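Local coordinates for MutT/nudix family protein (Enterococcus faecalis, PDB 2FML) that is of unknown function but belongs to the MutT/Nudix family and, carrying an NrtR-type winged helix, probably acts as a DNA-binding regulator, at residues V42-L47 with Y128-G133; L59-K64 with K144-F149; E107-F112 with I191-R196; T97-S102 with G133-I138. One frame throughout, in Å; residues are numbered along the deposited sequence.

Contact 1 (V42-L47 with Y128-G133); sequences VDMVLL and YLAFIG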
# COMPACT_ATOMS: atom_id res chain seq x y z
N VAL A 42 -6.14 -11.11 4.34
CA VAL A 42 -5.64 -10.79 3.01
C VAL A 42 -6.81 -11.06 2.08
O VAL A 42 -7.59 -11.96 2.33
CB VAL A 42 -4.38 -11.68 2.58
CG1 VAL A 42 -3.15 -11.25 3.29
CG2 VAL A 42 -4.63 -13.19 2.81
N ASP A 43 -6.90 -10.32 1.00
CA ASP A 43 -7.88 -10.56 -0.03
C ASP A 43 -7.16 -10.35 -1.36
O ASP A 43 -6.21 -9.52 -1.47
CB ASP A 43 -9.04 -9.54 0.09
CG ASP A 43 -10.05 -9.94 1.17
OD1 ASP A 43 -10.85 -10.88 0.91
OD2 ASP A 43 -10.03 -9.34 2.29
N MSE A 44 -7.63 -11.07 -2.37
CA MSE A 44 -6.91 -11.12 -3.63
C MSE A 44 -7.81 -10.75 -4.78
O MSE A 44 -8.89 -11.32 -4.93
CB MSE A 44 -6.34 -12.51 -3.80
CG MSE A 44 -5.80 -12.83 -5.14
SE MSE A 44 -4.05 -11.94 -5.53
CE MSE A 44 -4.71 -10.86 -6.72
N VAL A 45 -7.35 -9.77 -5.59
CA VAL A 45 -8.08 -9.39 -6.82
C VAL A 45 -7.35 -10.00 -8.01
O VAL A 45 -6.26 -9.56 -8.33
CB VAL A 45 -8.27 -7.88 -7.02
CG1 VAL A 45 -9.04 -7.63 -8.34
CG2 VAL A 45 -9.02 -7.21 -5.79
N LEU A 46 -7.93 -11.05 -8.59
CA LEU A 46 -7.38 -11.75 -9.74
C LEU A 46 -8.10 -11.32 -10.99
O LEU A 46 -9.30 -11.48 -11.10
CB LEU A 46 -7.50 -13.29 -9.58
CG LEU A 46 -6.76 -13.94 -8.43
CD1 LEU A 46 -7.04 -15.43 -8.51
CD2 LEU A 46 -5.28 -13.72 -8.61
N LEU A 47 -7.33 -10.80 -11.95
CA LEU A 47 -7.83 -10.27 -13.19
C LEU A 47 -7.20 -11.04 -14.31
O LEU A 47 -6.00 -11.31 -14.31
CB LEU A 47 -7.41 -8.81 -13.33
CG LEU A 47 -8.01 -7.81 -12.37
CD1 LEU A 47 -7.53 -6.42 -12.74
CD2 LEU A 47 -9.56 -7.92 -12.34
N TYR A 128 -4.36 -7.54 -2.33
CA TYR A 128 -3.43 -7.74 -3.42
C TYR A 128 -4.14 -7.80 -4.77
O TYR A 128 -5.31 -8.12 -4.84
CB TYR A 128 -2.62 -9.04 -3.19
CG TYR A 128 -1.61 -8.90 -2.10
CD1 TYR A 128 -0.27 -8.74 -2.41
CD2 TYR A 128 -2.00 -9.02 -0.73
CE1 TYR A 128 0.70 -8.68 -1.39
CE2 TYR A 128 -1.08 -8.97 0.28
CZ TYR A 128 0.25 -8.75 -0.04
OH TYR A 128 1.14 -8.64 0.96
N LEU A 129 -3.37 -7.54 -5.83
CA LEU A 129 -3.80 -7.51 -7.22
C LEU A 129 -2.84 -8.41 -8.03
O LEU A 129 -1.63 -8.39 -7.82
CB LEU A 129 -3.69 -6.07 -7.75
CG LEU A 129 -3.92 -5.73 -9.22
CD1 LEU A 129 -5.26 -6.38 -9.74
CD2 LEU A 129 -4.00 -4.20 -9.33
N ALA A 130 -3.38 -9.24 -8.92
CA ALA A 130 -2.52 -9.96 -9.87
C ALA A 130 -3.25 -10.13 -11.16
O ALA A 130 -4.52 -10.21 -11.18
CB ALA A 130 -2.12 -11.34 -9.31
N PHE A 131 -2.45 -10.16 -12.23
CA PHE A 131 -2.88 -10.35 -13.62
C PHE A 131 -2.39 -11.70 -14.05
O PHE A 131 -1.19 -11.94 -13.97
CB PHE A 131 -2.19 -9.33 -14.51
CG PHE A 131 -2.28 -7.94 -14.02
CD1 PHE A 131 -3.51 -7.29 -13.94
CD2 PHE A 131 -1.13 -7.27 -13.63
CE1 PHE A 131 -3.59 -5.99 -13.48
CE2 PHE A 131 -1.20 -5.96 -13.19
CZ PHE A 131 -2.44 -5.32 -13.11
N ILE A 132 -3.29 -12.56 -14.50
CA ILE A 132 -2.99 -13.96 -14.73
C ILE A 132 -3.79 -14.49 -15.94
O ILE A 132 -4.54 -13.74 -16.56
CB ILE A 132 -3.24 -14.83 -13.43
CG1 ILE A 132 -4.73 -14.84 -13.00
CG2 ILE A 132 -2.38 -14.30 -12.26
CD1 ILE A 132 -5.21 -16.19 -12.41
N GLY A 133 -3.58 -15.75 -16.31
CA GLY A 133 -4.43 -16.40 -17.30
C GLY A 133 -5.74 -16.80 -16.66
O GLY A 133 -5.88 -16.82 -15.43
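The Tyr128 ring turns an edge to the neighbouring strand, where Asp43 O lies near the ring plane, while Val42 CG1 comes obliquely to CE2. Phe131 is also met at its edge: CE1 lies 4.0 Å from Leu47 CD1, the two side chains side by side and pointing the same way. Leu47 CD1 also packs on Leu129 CD1 (3.8 Å), so this face of the strand pair is lined with apolar groups, as suits a buried sheet. On the other face the selenium of Met44, modelled as selenomethionine, rests 4.0 Å from Tyr128 CB; Met44 CG is anti to the backbone N (chi1 168°), and the chain bends at chi2 to bring SE there. Leu46 CD2 (4.0 Å) and the Met44 side chain both come to Ala130 CB, where a single methyl takes up little space. Five backbone bonds join the strands, running from Tyr128 N to Asp43 O (2.8 Å) to Ile132 N to Leu47 O (3.0 Å). Tyr128 OH bonds to Thr85, and Asp43 to Thr125. With helix 85-97 over Val42, Met44 and Tyr128 and helix 186-200 over Val45 and Phe131, this parallel pair belongs to the central sheet of the Nudix alpha-beta-alpha sandwich.

Contact 2 (L59-K64 with K144-F149); sequences LLIQRK and KEVHWF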
# COMPACT_ATOMS: atom_id res chain seq x y z
N LEU A 59 -12.06 -12.90 -10.57
CA LEU A 59 -12.47 -14.10 -9.87
C LEU A 59 -13.23 -13.73 -8.57
O LEU A 59 -12.74 -12.89 -7.80
CB LEU A 59 -11.25 -14.98 -9.54
CG LEU A 59 -11.50 -16.36 -8.97
CD1 LEU A 59 -10.24 -17.14 -8.99
CD2 LEU A 59 -11.98 -16.17 -7.51
N LEU A 60 -14.40 -14.33 -8.37
CA LEU A 60 -15.22 -14.13 -7.14
C LEU A 60 -15.57 -15.50 -6.61
O LEU A 60 -15.62 -16.45 -7.36
CB LEU A 60 -16.53 -13.38 -7.41
CG LEU A 60 -16.46 -11.95 -7.91
CD1 LEU A 60 -17.85 -11.32 -8.02
CD2 LEU A 60 -15.55 -11.08 -6.97
N ILE A 61 -15.81 -15.60 -5.31
CA ILE A 61 -16.28 -16.85 -4.72
C ILE A 61 -17.59 -16.52 -4.06
O ILE A 61 -17.79 -15.38 -3.63
CB ILE A 61 -15.33 -17.39 -3.61
CG1 ILE A 61 -15.18 -16.33 -2.49
CG2 ILE A 61 -14.01 -17.80 -4.19
CD1 ILE A 61 -14.93 -16.89 -1.09
N GLN A 62 -18.46 -17.53 -3.96
CA GLN A 62 -19.67 -17.45 -3.14
C GLN A 62 -19.33 -18.06 -1.80
O GLN A 62 -19.00 -19.25 -1.71
CB GLN A 62 -20.87 -18.16 -3.76
CG GLN A 62 -22.10 -18.04 -2.89
CD GLN A 62 -23.36 -18.61 -3.49
OE1 GLN A 62 -24.44 -17.98 -3.45
NE2 GLN A 62 -23.25 -19.79 -4.03
N ARG A 63 -19.42 -17.23 -0.77
CA ARG A 63 -19.07 -17.65 0.59
C ARG A 63 -20.05 -18.67 1.10
O ARG A 63 -21.25 -18.52 0.93
CB ARG A 63 -19.04 -16.43 1.50
CG ARG A 63 -18.02 -15.32 1.02
CD ARG A 63 -18.03 -14.16 2.00
NE ARG A 63 -18.01 -14.62 3.40
CZ ARG A 63 -16.92 -14.94 4.09
NH1 ARG A 63 -15.69 -14.87 3.53
NH2 ARG A 63 -17.07 -15.35 5.36
N LYS A 64 -19.56 -19.71 1.72
CA LYS A 64 -20.50 -20.67 2.20
C LYS A 64 -20.85 -20.51 3.69
O LYS A 64 -21.87 -20.99 4.14
CB LYS A 64 -20.05 -22.08 1.81
CG LYS A 64 -19.16 -22.84 2.73
CD LYS A 64 -19.52 -24.37 2.53
CE LYS A 64 -19.27 -24.88 1.06
NZ LYS A 64 -18.75 -26.32 1.00
N LYS A 144 -18.61 -21.93 -1.98
CA LYS A 144 -19.75 -22.69 -2.54
C LYS A 144 -19.65 -22.70 -4.06
O LYS A 144 -20.12 -23.59 -4.72
CB LYS A 144 -21.07 -22.01 -2.16
CG LYS A 144 -21.96 -22.74 -1.20
CD LYS A 144 -23.31 -22.02 -1.11
CE LYS A 144 -24.39 -22.66 -1.98
NZ LYS A 144 -25.75 -22.28 -1.46
N GLU A 145 -19.08 -21.64 -4.60
CA GLU A 145 -18.81 -21.55 -6.02
C GLU A 145 -17.63 -20.62 -6.18
O GLU A 145 -17.33 -19.80 -5.29
CB GLU A 145 -19.96 -20.90 -6.76
CG GLU A 145 -21.29 -21.52 -6.55
CD GLU A 145 -22.07 -21.45 -7.81
OE1 GLU A 145 -22.76 -20.41 -8.01
OE2 GLU A 145 -21.97 -22.42 -8.60
N VAL A 146 -16.97 -20.77 -7.31
CA VAL A 146 -15.82 -19.96 -7.67
C VAL A 146 -15.91 -19.77 -9.19
O VAL A 146 -16.05 -20.73 -9.94
CB VAL A 146 -14.42 -20.55 -7.18
CG1 VAL A 146 -14.04 -21.83 -7.91
CG2 VAL A 146 -13.33 -19.50 -7.36
N HIS A 147 -15.87 -18.53 -9.63
CA HIS A 147 -16.10 -18.26 -11.06
C HIS A 147 -15.30 -17.07 -11.45
O HIS A 147 -15.07 -16.15 -10.65
CB HIS A 147 -17.56 -17.94 -11.34
CG HIS A 147 -18.52 -19.05 -11.05
ND1 HIS A 147 -19.56 -18.92 -10.14
CD2 HIS A 147 -18.62 -20.31 -11.56
CE1 HIS A 147 -20.26 -20.05 -10.11
NE2 HIS A 147 -19.69 -20.91 -10.95
N TRP A 148 -14.95 -17.04 -12.72
CA TRP A 148 -14.45 -15.86 -13.39
C TRP A 148 -15.67 -15.05 -13.79
O TRP A 148 -16.41 -15.46 -14.68
CB TRP A 148 -13.65 -16.27 -14.65
CG TRP A 148 -12.27 -16.80 -14.36
CD1 TRP A 148 -11.80 -18.10 -14.51
CD2 TRP A 148 -11.15 -16.03 -13.87
NE1 TRP A 148 -10.49 -18.17 -14.12
CE2 TRP A 148 -10.06 -16.92 -13.75
CE3 TRP A 148 -10.98 -14.67 -13.52
CZ2 TRP A 148 -8.82 -16.50 -13.30
CZ3 TRP A 148 -9.74 -14.25 -13.09
CH2 TRP A 148 -8.65 -15.17 -13.01
N PHE A 149 -15.89 -13.91 -13.15
CA PHE A 149 -16.97 -13.02 -13.50
C PHE A 149 -16.53 -12.12 -14.65
O PHE A 149 -15.43 -11.59 -14.66
CB PHE A 149 -17.38 -12.16 -12.29
CG PHE A 149 -18.42 -12.81 -11.39
CD1 PHE A 149 -18.14 -14.01 -10.73
CD2 PHE A 149 -19.65 -12.16 -11.14
CE1 PHE A 149 -19.10 -14.62 -9.92
CE2 PHE A 149 -20.63 -12.74 -10.29
CZ PHE A 149 -20.35 -13.98 -9.71
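Leu60 CD1 sits over the centre of the Phe149 ring, 3.6 Å from its centroid and 8° off the normal, a CH-pi contact in which the two side chains cross at about a right angle. With CD1 anti to CA (chi2 -176°) the methyl reaches out over the ring; leucine suits the place because its branched, apolar end can cover an aromatic face. On the other face of the sheet Leu59 CB lies over the six-membered ring of Trp148, offset toward the rim, 3.9 Å from CZ3. Beside it Val146 CG2 fits between two neighbours, touching Leu59 CD2 at 3.6 Å and Ile61 CG2 at 3.7 Å; a beta-branched residue offers its methyl to both. Behind these side chains, Leu60 and His147 form a hydrogen-bonded pair: Leu60 N to His147 O is 3.0 Å, and His147 N to Leu60 O is 3.1 Å. Lys144 N reaches Gln62 O (2.7 Å) where the chain turns a corner, and there the aliphatic parts of Lys64 and Lys144 pack together. Farther out, Trp72 meets Phe149 edge-to-face, His162 stacks on His147, and Trp148 NE1 bonds to Glu135 O, which helps orient the indole. Alternating hydrogen-bonded and non-hydrogen-bonded pairs make strands 55-63 and 143-154 antiparallel neighbours in the mixed beta sheet of the Nudix fold.

Contact 3 (E107-F112 with I191-R196); sequences EQLHSF and IKAFNR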
# COMPACT_ATOMS: atom_id res chain seq x y z
N GLU A 107 1.00 -7.83 -6.75
CA GLU A 107 1.38 -6.59 -6.14
C GLU A 107 0.44 -6.26 -4.97
O GLU A 107 -0.76 -6.46 -5.07
CB GLU A 107 1.42 -5.42 -7.18
CG GLU A 107 0.01 -4.95 -7.71
CD GLU A 107 0.11 -3.98 -8.95
OE1 GLU A 107 0.44 -4.48 -10.07
OE2 GLU A 107 -0.12 -2.74 -8.78
N GLN A 108 0.99 -5.70 -3.91
CA GLN A 108 0.14 -5.25 -2.82
C GLN A 108 -0.72 -4.07 -3.30
O GLN A 108 -0.24 -3.19 -4.00
CB GLN A 108 0.97 -4.90 -1.60
CG GLN A 108 0.25 -5.09 -0.37
CD GLN A 108 1.11 -4.78 0.81
OE1 GLN A 108 1.79 -5.66 1.39
NE2 GLN A 108 1.03 -3.54 1.23
N LEU A 109 -2.02 -4.08 -3.00
CA LEU A 109 -2.86 -3.06 -3.58
C LEU A 109 -3.13 -1.92 -2.54
O LEU A 109 -2.82 -0.74 -2.78
CB LEU A 109 -4.16 -3.70 -4.11
CG LEU A 109 -5.36 -2.81 -4.51
CD1 LEU A 109 -5.04 -1.88 -5.66
CD2 LEU A 109 -6.59 -3.68 -4.81
N HIS A 110 -3.71 -2.30 -1.40
CA HIS A 110 -4.14 -1.36 -0.41
C HIS A 110 -4.58 -2.14 0.85
O HIS A 110 -5.06 -3.30 0.74
CB HIS A 110 -5.28 -0.50 -0.96
CG HIS A 110 -5.70 0.60 -0.03
ND1 HIS A 110 -5.09 1.85 0.01
CD2 HIS A 110 -6.69 0.64 0.89
CE1 HIS A 110 -5.69 2.59 0.92
NE2 HIS A 110 -6.66 1.88 1.47
N SER A 111 -4.39 -1.53 2.04
CA SER A 111 -4.89 -2.08 3.27
C SER A 111 -6.11 -1.29 3.70
O SER A 111 -6.04 -0.08 3.81
CB SER A 111 -3.88 -2.08 4.40
OG SER A 111 -2.67 -2.48 3.83
N PHE A 112 -7.16 -2.05 4.03
CA PHE A 112 -8.45 -1.55 4.46
C PHE A 112 -8.67 -1.84 5.91
O PHE A 112 -8.48 -2.98 6.36
CB PHE A 112 -9.51 -2.25 3.61
CG PHE A 112 -9.44 -1.83 2.17
CD1 PHE A 112 -10.18 -0.75 1.71
CD2 PHE A 112 -8.66 -2.56 1.28
CE1 PHE A 112 -10.09 -0.37 0.36
CE2 PHE A 112 -8.57 -2.19 -0.04
CZ PHE A 112 -9.25 -1.09 -0.49
N ILE A 191 -13.05 -1.69 -6.89
CA ILE A 191 -12.90 -0.33 -7.41
C ILE A 191 -11.46 0.17 -7.22
O ILE A 191 -10.86 0.74 -8.14
CB ILE A 191 -13.95 0.59 -6.73
CG1 ILE A 191 -15.36 0.17 -7.15
CG2 ILE A 191 -13.69 2.08 -6.92
CD1 ILE A 191 -15.68 0.39 -8.52
N LYS A 192 -10.89 -0.02 -6.03
CA LYS A 192 -9.46 0.35 -5.82
C LYS A 192 -8.53 -0.33 -6.84
O LYS A 192 -7.66 0.32 -7.43
CB LYS A 192 -8.99 0.09 -4.38
CG LYS A 192 -7.59 0.65 -3.94
CD LYS A 192 -7.55 2.18 -3.52
CE LYS A 192 -8.32 2.58 -2.28
NZ LYS A 192 -8.02 4.10 -1.93
N ALA A 193 -8.74 -1.62 -7.06
CA ALA A 193 -7.96 -2.41 -8.03
C ALA A 193 -8.15 -1.92 -9.44
O ALA A 193 -7.16 -1.80 -10.22
CB ALA A 193 -8.30 -3.93 -7.92
N PHE A 194 -9.42 -1.61 -9.80
CA PHE A 194 -9.71 -1.20 -11.16
C PHE A 194 -9.08 0.17 -11.47
O PHE A 194 -8.46 0.35 -12.54
CB PHE A 194 -11.24 -1.20 -11.41
CG PHE A 194 -11.61 -1.03 -12.85
CD1 PHE A 194 -11.75 -2.13 -13.65
CD2 PHE A 194 -11.74 0.25 -13.41
CE1 PHE A 194 -12.06 -1.96 -15.03
CE2 PHE A 194 -12.01 0.43 -14.79
CZ PHE A 194 -12.19 -0.69 -15.58
N ASN A 195 -9.26 1.12 -10.55
CA ASN A 195 -8.72 2.48 -10.68
C ASN A 195 -7.17 2.48 -10.62
O ASN A 195 -6.52 3.31 -11.26
CB ASN A 195 -9.33 3.37 -9.58
CG ASN A 195 -10.76 3.75 -9.90
OD1 ASN A 195 -11.13 3.75 -11.07
ND2 ASN A 195 -11.56 4.09 -8.89
N ARG A 196 -6.58 1.54 -9.87
CA ARG A 196 -5.13 1.44 -9.76
C ARG A 196 -4.51 1.09 -11.11
O ARG A 196 -3.48 1.64 -11.48
CB ARG A 196 -4.69 0.43 -8.68
CG ARG A 196 -3.14 0.16 -8.63
CD ARG A 196 -2.40 1.32 -7.96
NE ARG A 196 -3.23 1.90 -6.87
CZ ARG A 196 -3.13 1.62 -5.58
NH1 ARG A 196 -2.20 0.75 -5.15
NH2 ARG A 196 -3.95 2.22 -4.72
O HOH W 1 -0.91 -1.77 -6.64
O HOH W 2 -3.16 2.51 -1.86
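A classic beta bulge, in which Leu109 and His110 both face Ser127 of strand 123-131, lies where strand 106-112 meets helix 186-200. The bulge presents Leu109 O to Arg196, whose NH1 donates to it at 2.9 Å, in the carbonyl plane and on a lone pair, with an N-H...O angle of 142°. Leu109 CD1 lies over one face of the same guanidinium, offset toward its rim, and the two side chains slide past each other in opposite directions. The other methyl, CD2, meets Ala193 CB at 3.6 Å, a close approach that a small residue permits. Helix 186-200 thereby packs on the Nudix sheet, and through Phe194 it also meets Phe227 of helix 217-228; the strand's Ser111 OG bonds to Ser111 of the second subunit. Lys192 bends at chi2 and again at chi3 (65°), which sets CE over the centre of the His110 ring, 3.9 Å from its centroid, a CH-pi contact made by the aliphatic part of the lysine. His110 CD2 in turn sits over the centre of the Phe112 ring. One water donates to Glu107 OE2 and Gln108 O and accepts from Arg196 NH1 (3.2 Å); another joins His110 ND1 (2.8 Å) to Arg196 NH2 (3.0 Å).

Contact 4 (T97-S102 with G133-I138); sequences TGVVIS and GEEPLI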
# COMPACT_ATOMS: atom_id res chain seq x y z
N THR A 97 -9.28 -21.38 -4.43
CA THR A 97 -9.56 -21.26 -5.86
C THR A 97 -8.83 -22.28 -6.70
O THR A 97 -9.15 -22.44 -7.89
CB THR A 97 -9.16 -19.85 -6.45
OG1 THR A 97 -7.74 -19.71 -6.42
CG2 THR A 97 -9.84 -18.70 -5.71
N GLY A 98 -7.80 -22.91 -6.12
CA GLY A 98 -6.93 -23.82 -6.85
C GLY A 98 -5.83 -23.15 -7.65
O GLY A 98 -5.00 -23.79 -8.21
N VAL A 99 -5.78 -21.83 -7.67
CA VAL A 99 -4.83 -21.14 -8.55
C VAL A 99 -3.46 -20.94 -7.88
O VAL A 99 -3.37 -20.49 -6.71
CB VAL A 99 -5.42 -19.82 -9.04
CG1 VAL A 99 -4.51 -19.19 -10.10
CG2 VAL A 99 -6.84 -20.08 -9.54
N VAL A 100 -2.41 -21.35 -8.61
CA VAL A 100 -1.03 -21.14 -8.21
C VAL A 100 -0.46 -19.89 -8.93
O VAL A 100 -0.31 -19.89 -10.15
CB VAL A 100 -0.17 -22.39 -8.50
CG1 VAL A 100 1.23 -22.21 -7.95
CG2 VAL A 100 -0.81 -23.65 -7.92
N ILE A 101 -0.20 -18.81 -8.16
CA ILE A 101 0.56 -17.62 -8.59
C ILE A 101 1.87 -17.58 -7.81
O ILE A 101 1.92 -18.09 -6.69
CB ILE A 101 -0.20 -16.31 -8.32
CG1 ILE A 101 -1.13 -16.45 -7.14
CG2 ILE A 101 -1.14 -15.96 -9.44
CD1 ILE A 101 -2.28 -15.55 -7.27
N SER A 102 2.93 -16.98 -8.37
CA SER A 102 4.18 -16.72 -7.63
C SER A 102 4.25 -15.29 -7.11
O SER A 102 3.53 -14.41 -7.59
CB SER A 102 5.40 -17.03 -8.51
OG SER A 102 5.51 -16.05 -9.53
N GLY A 133 -3.58 -15.75 -16.31
CA GLY A 133 -4.43 -16.40 -17.30
C GLY A 133 -5.74 -16.80 -16.66
O GLY A 133 -5.88 -16.82 -15.43
N GLU A 134 -6.72 -17.11 -17.52
CA GLU A 134 -8.02 -17.62 -17.14
C GLU A 134 -7.90 -19.10 -16.80
O GLU A 134 -8.32 -19.98 -17.57
CB GLU A 134 -9.04 -17.41 -18.28
CG GLU A 134 -10.49 -17.34 -17.79
CD GLU A 134 -11.55 -17.16 -18.89
OE1 GLU A 134 -11.26 -16.63 -19.97
OE2 GLU A 134 -12.71 -17.54 -18.65
N GLU A 135 -7.32 -19.38 -15.62
CA GLU A 135 -7.02 -20.76 -15.19
C GLU A 135 -8.29 -21.52 -14.88
O GLU A 135 -9.31 -20.89 -14.58
CB GLU A 135 -6.14 -20.79 -13.94
CG GLU A 135 -5.13 -19.70 -13.82
CD GLU A 135 -3.73 -20.15 -14.04
OE1 GLU A 135 -2.96 -20.16 -13.05
OE2 GLU A 135 -3.40 -20.50 -15.20
N PRO A 136 -8.24 -22.86 -14.97
CA PRO A 136 -9.26 -23.72 -14.34
C PRO A 136 -9.31 -23.49 -12.82
O PRO A 136 -8.29 -23.21 -12.16
CB PRO A 136 -8.80 -25.15 -14.66
CG PRO A 136 -7.37 -25.03 -14.98
CD PRO A 136 -7.22 -23.67 -15.66
N LEU A 137 -10.50 -23.59 -12.28
CA LEU A 137 -10.73 -23.14 -10.92
C LEU A 137 -11.24 -24.36 -10.15
O LEU A 137 -12.02 -25.10 -10.70
CB LEU A 137 -11.78 -22.02 -10.94
CG LEU A 137 -11.48 -20.77 -11.75
CD1 LEU A 137 -12.63 -19.73 -11.60
CD2 LEU A 137 -10.14 -20.15 -11.32
N ILE A 138 -10.80 -24.57 -8.92
CA ILE A 138 -11.48 -25.52 -8.01
C ILE A 138 -11.75 -24.92 -6.62
O ILE A 138 -10.84 -24.45 -5.93
CB ILE A 138 -10.83 -26.92 -7.95
CG1 ILE A 138 -9.31 -26.81 -7.91
CG2 ILE A 138 -11.30 -27.76 -9.18
CD1 ILE A 138 -8.55 -27.83 -8.79
O HOH W 3 -2.41 -22.38 -11.38
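Val99 lies alongside Leu137, the two side chains pointing the same way with Val99 CG2 3.8 Å from Leu137 CD2. The Val99 and Glu135 side chains cross obliquely, bringing Val99 CG1, anti to the backbone N (chi1 -172°), to 3.5 Å from Glu135 OE1. The same CG1 lies 3.8 Å from Glu135 CG, the aliphatic flank of the acid, so valine's two methyls let it face both neighbours. The carboxylate has a polar partner too: a water donates to Glu135 OE1 (2.8 Å) and accepts from Val100 N (3.0 Å), bridging the two loops. One direct hydrogen bond joins them, from Ile138 N to Thr97 O at 2.9 Å; its donor stands well above the carbonyl plane, 53° out of it. Within the first loop Thr97 OG1 accepts from Val99 N (3.1 Å), an ST turn, and also bonds to Thr93 O, one turn back in helix 85-97, so a threonine hydroxyl secures both the helix end and the chain leaving it. Gly98 is the first residue to leave helical geometry, with phi 82°, a conformation that favours glycine, and without a side chain it lets Ile138 CG1 come to 4.0 Å from its CA. By sequence, Gly98 and Val99 match the closing glycine and hydrophobic residue of the Nudix box, the loop-helix-loop signature motif of the family.

In the fold
Along the chain the order is 42-47, 59-64, 97-102, 107-112, 128-133 running on into 133-138, 144-149 and 191-196, so contact 4 is nested within the loop closed by contact 2, while every other pair interleaves. Contact 1 is central, with its centre about 10 Å from those of contacts 3 and 4 and about 14 Å from that of contact 2. Contacts 1, 2 and 3 all reach one mixed sheet, and contact 4 shares Gly133 with contact 1. The centres of contacts 2 and 3 lie about 20 Å apart, and the two do not touch. Together they tie the Nudix sheet to the end of helix 85-97 and to helix 186-200.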